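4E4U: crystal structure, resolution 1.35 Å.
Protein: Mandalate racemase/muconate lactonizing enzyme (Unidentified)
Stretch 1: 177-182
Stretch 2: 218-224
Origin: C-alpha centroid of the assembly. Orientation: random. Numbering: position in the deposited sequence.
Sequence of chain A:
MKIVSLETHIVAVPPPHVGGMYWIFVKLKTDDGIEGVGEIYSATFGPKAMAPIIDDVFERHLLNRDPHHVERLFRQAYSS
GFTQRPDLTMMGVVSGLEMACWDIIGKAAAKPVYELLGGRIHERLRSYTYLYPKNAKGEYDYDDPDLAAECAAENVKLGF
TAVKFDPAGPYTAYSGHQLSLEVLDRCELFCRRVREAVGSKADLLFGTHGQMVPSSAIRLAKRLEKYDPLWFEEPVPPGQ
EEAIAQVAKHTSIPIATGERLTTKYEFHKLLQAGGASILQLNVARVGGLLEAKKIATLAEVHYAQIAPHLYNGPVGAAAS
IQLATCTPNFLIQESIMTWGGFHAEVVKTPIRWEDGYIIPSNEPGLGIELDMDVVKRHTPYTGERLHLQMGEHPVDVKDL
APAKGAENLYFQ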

# COMPACT_ATOMS: atom_id res chain seq x y z
N HIS A 177 28.98 -3.10 1.07
CA HIS A 177 29.56 -3.40 2.38
C HIS A 177 29.27 -2.25 3.35
O HIS A 177 28.59 -1.28 3.00
CB HIS A 177 31.06 -3.70 2.26
CG HIS A 177 31.84 -2.62 1.59
ND1 HIS A 177 32.30 -2.72 0.30
CD2 HIS A 177 32.23 -1.40 2.04
CE1 HIS A 177 32.96 -1.62 -0.02
NE2 HIS A 177 32.92 -0.80 1.02
N GLN A 178 29.76 -2.36 4.57
CA GLN A 178 29.48 -1.38 5.62
C GLN A 178 30.74 -0.57 5.89
O GLN A 178 31.72 -1.09 6.43
CB GLN A 178 29.00 -2.11 6.88
CG GLN A 178 28.60 -1.20 8.05
CD GLN A 178 27.18 -0.65 7.98
OE1 GLN A 178 26.95 0.51 8.34
NE2 GLN A 178 26.21 -1.48 7.57
N LEU A 179 30.73 0.71 5.50
CA LEU A 179 31.92 1.55 5.65
C LEU A 179 32.36 1.66 7.10
O LEU A 179 31.54 1.80 8.00
CB LEU A 179 31.66 2.97 5.13
CG LEU A 179 31.23 3.10 3.67
CD1 LEU A 179 31.05 4.57 3.32
CD2 LEU A 179 32.24 2.44 2.74
N SER A 180 33.67 1.62 7.31
CA SER A 180 34.23 1.79 8.65
C SER A 180 34.06 3.23 9.14
O SER A 180 33.85 4.15 8.35
CB SER A 180 35.73 1.48 8.63
OG SER A 180 36.42 2.53 7.97
N LEU A 181 34.19 3.42 10.44
CA LEU A 181 34.16 4.76 11.02
C LEU A 181 35.24 5.67 10.43
O LEU A 181 35.00 6.84 10.18
CB LEU A 181 34.32 4.71 12.54
CG LEU A 181 33.12 4.12 13.27
CD1 LEU A 181 33.53 3.79 14.70
CD2 LEU A 181 31.94 5.09 13.26
N GLU A 182 36.44 5.13 10.21
CA GLU A 182 37.50 5.95 9.64
C GLU A 182 37.15 6.43 8.23
O GLU A 182 37.45 7.56 7.85
CB GLU A 182 38.83 5.22 9.67
CG GLU A 182 39.41 5.15 11.06
CD GLU A 182 40.73 4.43 11.12
OE1 GLU A 182 40.85 3.35 10.48
OE2 GLU A 182 41.64 4.93 11.80
N ILE A 218 22.85 5.10 4.58
CA ILE A 218 22.06 5.96 5.45
C ILE A 218 22.91 6.59 6.56
O ILE A 218 22.81 7.80 6.83
CB ILE A 218 20.82 5.21 6.00
CG1 ILE A 218 19.84 4.97 4.86
CG2 ILE A 218 20.16 5.97 7.15
CD1 ILE A 218 18.77 3.94 5.18
N ARG A 219 23.77 5.79 7.20
CA ARG A 219 24.72 6.32 8.19
C ARG A 219 25.57 7.43 7.57
O ARG A 219 25.78 8.48 8.19
CB ARG A 219 25.61 5.22 8.76
CG ARG A 219 24.91 4.32 9.76
CD ARG A 219 25.83 3.22 10.25
NE ARG A 219 26.98 3.73 11.01
CZ ARG A 219 28.08 3.03 11.26
NH1 ARG A 219 28.19 1.79 10.80
NH2 ARG A 219 29.06 3.57 11.95
N LEU A 220 26.04 7.21 6.35
CA LEU A 220 26.87 8.20 5.67
C LEU A 220 26.07 9.46 5.35
O LEU A 220 26.52 10.57 5.60
CB LEU A 220 27.49 7.61 4.40
CG LEU A 220 28.30 8.60 3.55
CD1 LEU A 220 29.40 9.28 4.37
CD2 LEU A 220 28.87 7.90 2.32
N ALA A 221 24.86 9.28 4.82
CA ALA A 221 24.03 10.42 4.47
C ALA A 221 23.79 11.35 5.66
O ALA A 221 23.85 12.57 5.52
CB ALA A 221 22.70 9.96 3.88
N LYS A 222 23.54 10.78 6.84
CA LYS A 222 23.29 11.62 8.02
C LYS A 222 24.48 12.52 8.33
O LYS A 222 24.29 13.66 8.75
CB LYS A 222 22.89 10.79 9.24
CG LYS A 222 21.62 9.95 9.08
CD LYS A 222 20.58 10.53 8.13
CE LYS A 222 19.66 11.54 8.79
NZ LYS A 222 18.56 11.94 7.86
N ARG A 223 25.69 12.02 8.09
CA ARG A 223 26.90 12.80 8.29
C ARG A 223 27.11 13.89 7.25
O ARG A 223 27.69 14.94 7.53
CB ARG A 223 28.12 11.89 8.28
CG ARG A 223 28.25 11.02 9.51
CD ARG A 223 29.26 9.94 9.23
NE ARG A 223 29.59 9.10 10.38
CZ ARG A 223 30.73 9.16 11.06
NH1 ARG A 223 31.65 10.07 10.74
NH2 ARG A 223 30.95 8.32 12.05
N LEU A 224 26.63 13.63 6.03
CA LEU A 224 26.87 14.54 4.92
C LEU A 224 25.85 15.67 4.84
O LEU A 224 26.11 16.68 4.18
CB LEU A 224 26.91 13.78 3.60
CG LEU A 224 27.98 12.70 3.48
CD1 LEU A 224 28.00 12.14 2.07
CD2 LEU A 224 29.36 13.22 3.89
O HOH W 1 30.86 0.82 10.45

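Residues 218-224 form one helical segment, held by backbone hydrogen bonds such as Lys-222 N to Ile-218 O (3.1 Å) and Leu-224 N to Leu-220 O (3.1 Å). The other stretch runs past it as loop and enters a helix at Leu-181, with Ser-180 at the N-cap; the p rotamer of Ser-180 (chi1 73°) turns OG to cap a backbone nitrogen just beyond the stretch, while its CA-to-CB bond points away from the partner helix. The backbones stay well apart, 8.4 Å between the CA atoms of Leu-179 and Leu-220, so the contact is made mostly by side chains, burying 262 Å² in all.

Arg-219 contributes the most area. Its first two torsions (m, t) extend the chain, and chi3 at 64° (p) then bends it, bringing the guanidinium edge to Gln-178. There NH1 donates a hydrogen bond to Gln-178 OE1 at 3.0 Å, with an N-H...O angle of 144°. Gln-178 starts sideways, but its t, p conformation swings the amide to the arginine, and its NE2 is satisfied elsewhere in the structure. NH1 also reaches the loop backbone indirectly: a water accepts from Arg-219 NH1 (2.9 Å) and donates to Leu-179 O (2.7 Å), bridging two atoms that lie 4.4 Å apart, too far for a direct bond.

The remaining contacts involve leucines. Leu-179 (m, t) points toward the helix and sets CD1 4.1 Å from CD2 of Leu-220, whose t, p rotamer completes this apolar pairing. Leu-181, also m, t, carries CD2 to 3.5 Å from Arg-219 NH2 and 3.6 Å from Arg-223 NH2. One methyl thus touches both guanidinium groups in van der Waals contact, lying near the plane of the Arg-219 group at its edge. Both NH2 atoms find their hydrogen bonds elsewhere in the structure.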